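Tegument protein VP22 (Human herpesvirus 1, PDB 4XAL) is a herpesvirus tegument protein that supports late viral mRNA accumulation and translation, modulates the host-shutoff RNase UL41 and stabilises microtubules during infection. Local coordinates at residues R24-S29 and R104-V109. Sequence-based numbering, arbitrary orientation.
Sequences RKLHFS and RANELV
In the conserved core domain of VP22, the extended N-terminal segment is tied to the short C-terminal helix 101-107 chiefly through Asn106, whose carboxamide pairs with the backbone of Leu26 much as a neighbouring strand would. OD1 of Asn106 accepts from Leu26 N at 2.8 Å in a nearly straight bond (177°), while Asn106 ND2 donates to Leu26 O at 3.0 Å. That oxygen lies almost in the amide plane. With CG anti to its own carbonyl carbon (chi1 -71°), the amide of Asn106 is carried across to Leu26. The ring of His27 comes up at a slant, its plane 55° from the amide and its CE1 4.0 Å from Asn106 ND2. Lys25 comes to the backbone of the same residue: its chain bends at chi2, its CD crosses over Asn106 CB, and its NZ reaches the main-chain O of Asn106 at 3.0 Å, a carbonyl in the last turn of the helix. Leu26 CD1 rests loosely against Ala105 CB; the Leu26 side chain also touches Arg57 of the long helix 41-74, and Arg57 NH2 hydrogen-bonds to Arg24 O. Two bonds, one at the oxygen and one at the nitrogen of the amide, hold its rotation, and the lysine ammonium beside that carbonyl is consistent with favourable electrostatics.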
ATOM      1  N   ARG A  24      -4.384 -11.922   3.307  1.00 29.39           N
ATOM      2  CA  ARG A  24      -5.644 -12.210   2.635  1.00 26.21           C
ATOM      3  C   ARG A  24      -5.710 -11.616   1.235  1.00 24.08           C
ATOM      4  O   ARG A  24      -5.421 -10.439   1.027  1.00 23.43           O
ATOM      5  CB  ARG A  24      -6.812 -11.699   3.471  1.00 26.54           C
ATOM      6  CG  ARG A  24      -8.178 -12.167   3.001  1.00 33.61           C
ATOM      7  CD  ARG A  24      -9.266 -11.351   3.671  1.00 46.74           C
ATOM      8  NE  ARG A  24     -10.560 -11.492   3.010  1.00 52.40           N
ATOM      9  CZ  ARG A  24     -11.522 -12.320   3.405  1.00 52.91           C
ATOM     10  NH1 ARG A  24     -11.340 -13.091   4.473  1.00 59.40           N
ATOM     11  NH2 ARG A  24     -12.667 -12.373   2.733  1.00 48.24           N
ATOM     12  N   LYS A  25      -6.091 -12.449   0.271  1.00 18.85           N
ATOM     13  CA  LYS A  25      -6.345 -11.974  -1.076  1.00 14.80           C
ATOM     14  C   LYS A  25      -7.551 -11.047  -1.036  1.00 17.29           C
ATOM     15  O   LYS A  25      -8.591 -11.407  -0.487  1.00 19.83           O
ATOM     16  CB  LYS A  25      -6.587 -13.149  -2.027  1.00 17.16           C
ATOM     17  CG  LYS A  25      -5.382 -14.088  -2.133  1.00 16.75           C
ATOM     18  CD  LYS A  25      -4.204 -13.370  -2.779  1.00 18.93           C
ATOM     19  CE  LYS A  25      -2.903 -14.176  -2.639  1.00 21.87           C
ATOM     20  NZ  LYS A  25      -1.721 -13.361  -3.049  1.00 17.10           N
ATOM     21  N   LEU A  26      -7.399  -9.854  -1.603  1.00 15.75           N
ATOM     22  CA  LEU A  26      -8.470  -8.863  -1.587  1.00 16.85           C
ATOM     23  C   LEU A  26      -9.363  -8.975  -2.803  1.00 12.79           C
ATOM     24  O   LEU A  26      -8.887  -8.964  -3.938  1.00 14.84           O
ATOM     25  CB  LEU A  26      -7.886  -7.447  -1.508  1.00 14.52           C
ATOM     26  CG  LEU A  26      -7.037  -7.226  -0.265  1.00 16.63           C
ATOM     27  CD1 LEU A  26      -6.326  -5.886  -0.341  1.00 17.25           C
ATOM     28  CD2 LEU A  26      -7.908  -7.300   0.976  1.00 19.93           C
ATOM     29  N   HIS A  27     -10.667  -9.061  -2.561  1.00 15.33           N
ATOM     30  CA  HIS A  27     -11.660  -9.049  -3.629  1.00 15.28           C
ATOM     31  C   HIS A  27     -12.919  -8.322  -3.185  1.00 12.46           C
ATOM     32  O   HIS A  27     -13.324  -8.440  -2.033  1.00 15.74           O
ATOM     33  CB  HIS A  27     -12.029 -10.477  -4.041  1.00 17.63           C
ATOM     34  CG  HIS A  27     -10.873 -11.256  -4.569  1.00 18.46           C
ATOM     35  ND1 HIS A  27     -10.326 -11.019  -5.809  1.00 18.44           N
ATOM     36  CD2 HIS A  27     -10.143 -12.252  -4.014  1.00 22.74           C
ATOM     37  CE1 HIS A  27      -9.309 -11.844  -6.001  1.00 22.05           C
ATOM     38  NE2 HIS A  27      -9.181 -12.605  -4.927  1.00 17.88           N
ATOM     39  N   PHE A  28     -13.529  -7.570  -4.094  1.00 15.14           N
ATOM     40  CA  PHE A  28     -14.811  -6.956  -3.795  1.00 14.12           C
ATOM     41  C   PHE A  28     -15.901  -8.029  -3.783  1.00 20.12           C
ATOM     42  O   PHE A  28     -15.723  -9.115  -4.326  1.00 18.77           O
ATOM     43  CB  PHE A  28     -15.131  -5.855  -4.796  1.00 13.96           C
ATOM     44  CG  PHE A  28     -14.165  -4.700  -4.735  1.00 13.08           C
ATOM     45  CD1 PHE A  28     -13.988  -4.004  -3.545  1.00 14.32           C
ATOM     46  CD2 PHE A  28     -13.436  -4.330  -5.845  1.00 15.98           C
ATOM     47  CE1 PHE A  28     -13.094  -2.940  -3.467  1.00 12.74           C
ATOM     48  CE2 PHE A  28     -12.549  -3.270  -5.783  1.00 15.53           C
ATOM     49  CZ  PHE A  28     -12.373  -2.581  -4.594  1.00 11.44           C
ATOM     50  N   SER A  29     -17.012  -7.719  -3.136  1.00 16.74           N
ATOM     51  CA  SER A  29     -18.061  -8.706  -2.916  1.00 21.65           C
ATOM     52  C   SER A  29     -18.655  -9.186  -4.224  1.00 20.31           C
ATOM     53  O   SER A  29     -18.802  -8.415  -5.173  1.00 19.36           O
ATOM     54  CB  SER A  29     -19.161  -8.134  -2.029  1.00 24.38           C
ATOM     55  OG  SER A  29     -20.247  -9.039  -1.954  1.00 21.66           O
ATOM     56  N   ARG A 104      -2.931  -5.689  -8.191  1.00 19.11           N
ATOM     57  CA  ARG A 104      -1.600  -5.212  -7.830  1.00 21.18           C
ATOM     58  C   ARG A 104      -1.330  -5.413  -6.348  1.00 20.56           C
ATOM     59  O   ARG A 104      -0.220  -5.775  -5.961  1.00 23.28           O
ATOM     60  CB  ARG A 104      -1.427  -3.730  -8.184  1.00 22.59           C
ATOM     61  CG  ARG A 104      -1.561  -3.372  -9.658  1.00 30.23           C
ATOM     62  CD  ARG A 104      -0.329  -3.750 -10.461  1.00 36.93           C
ATOM     63  NE  ARG A 104      -0.559  -4.991 -11.190  1.00 44.78           N
ATOM     64  CZ  ARG A 104      -1.043  -5.045 -12.425  1.00 43.33           C
ATOM     65  NH1 ARG A 104      -1.344  -3.923 -13.066  1.00 46.66           N
ATOM     66  NH2 ARG A 104      -1.227  -6.221 -13.015  1.00 50.82           N
ATOM     67  N   ALA A 105      -2.334  -5.155  -5.512  1.00 16.59           N
ATOM     68  CA  ALA A 105      -2.176  -5.333  -4.075  1.00 14.54           C
ATOM     69  C   ALA A 105      -1.996  -6.810  -3.711  1.00 19.24           C
ATOM     70  O   ALA A 105      -1.298  -7.141  -2.753  1.00 21.76           O
ATOM     71  CB  ALA A 105      -3.357  -4.763  -3.334  1.00 14.82           C
ATOM     72  N   ASN A 106      -2.633  -7.697  -4.467  1.00 15.89           N
ATOM     73  CA  ASN A 106      -2.549  -9.125  -4.162  1.00 18.78           C
ATOM     74  C   ASN A 106      -1.235  -9.740  -4.629  1.00 21.42           C
ATOM     75  O   ASN A 106      -0.805 -10.757  -4.096  1.00 20.67           O
ATOM     76  CB  ASN A 106      -3.716  -9.888  -4.793  1.00 19.49           C
ATOM     77  CG  ASN A 106      -5.028  -9.603  -4.103  1.00 15.40           C
ATOM     78  OD1 ASN A 106      -5.049  -9.251  -2.926  1.00 15.60           O
ATOM     79  ND2 ASN A 106      -6.135  -9.752  -4.831  1.00 19.15           N
ATOM     80  N   GLU A 107      -0.628  -9.120  -5.635  1.00 23.07           N
ATOM     81  CA  GLU A 107       0.639  -9.579  -6.203  1.00 27.78           C
ATOM     82  C   GLU A 107       1.809  -9.384  -5.253  1.00 28.19           C
ATOM     83  O   GLU A 107       2.847 -10.034  -5.396  1.00 31.86           O
ATOM     84  CB  GLU A 107       0.946  -8.838  -7.502  1.00 23.32           C
ATOM     85  CG  GLU A 107       0.146  -9.276  -8.688  1.00 32.06           C
ATOM     86  CD  GLU A 107       0.442  -8.420  -9.894  1.00 34.77           C
ATOM     87  OE1 GLU A 107       1.213  -7.442  -9.756  1.00 38.58           O
ATOM     88  OE2 GLU A 107      -0.089  -8.731 -10.981  1.00 48.13           O
ATOM     89  N   LEU A 108       1.641  -8.472  -4.303  1.00 25.64           N
ATOM     90  CA  LEU A 108       2.699  -8.104  -3.357  1.00 33.82           C
ATOM     91  C   LEU A 108       3.202  -9.279  -2.533  1.00 40.51           C
ATOM     92  O   LEU A 108       2.429 -10.165  -2.161  1.00 38.25           O
ATOM     93  CB  LEU A 108       2.197  -7.011  -2.405  1.00 31.99           C
ATOM     94  CG  LEU A 108       2.405  -5.540  -2.770  1.00 40.52           C
ATOM     95  CD1 LEU A 108       2.457  -5.345  -4.262  1.00 32.19           C
ATOM     96  CD2 LEU A 108       1.325  -4.655  -2.139  1.00 29.61           C
ATOM     97  N   VAL A 109       4.500  -9.279  -2.243  1.00 47.56           N
ATOM     98  CA  VAL A 109       5.086 -10.271  -1.343  1.00 52.25           C
ATOM     99  C   VAL A 109       5.745  -9.569  -0.149  1.00 56.03           C
ATOM    100  O   VAL A 109       6.302  -8.482  -0.304  1.00 59.19           O
ATOM    101  CB  VAL A 109       6.117 -11.161  -2.075  1.00 52.71           C
ATOM    102  CG1 VAL A 109       6.496 -12.355  -1.219  1.00 53.49           C
ATOM    103  CG2 VAL A 109       5.572 -11.615  -3.420  1.00 42.21           C
TER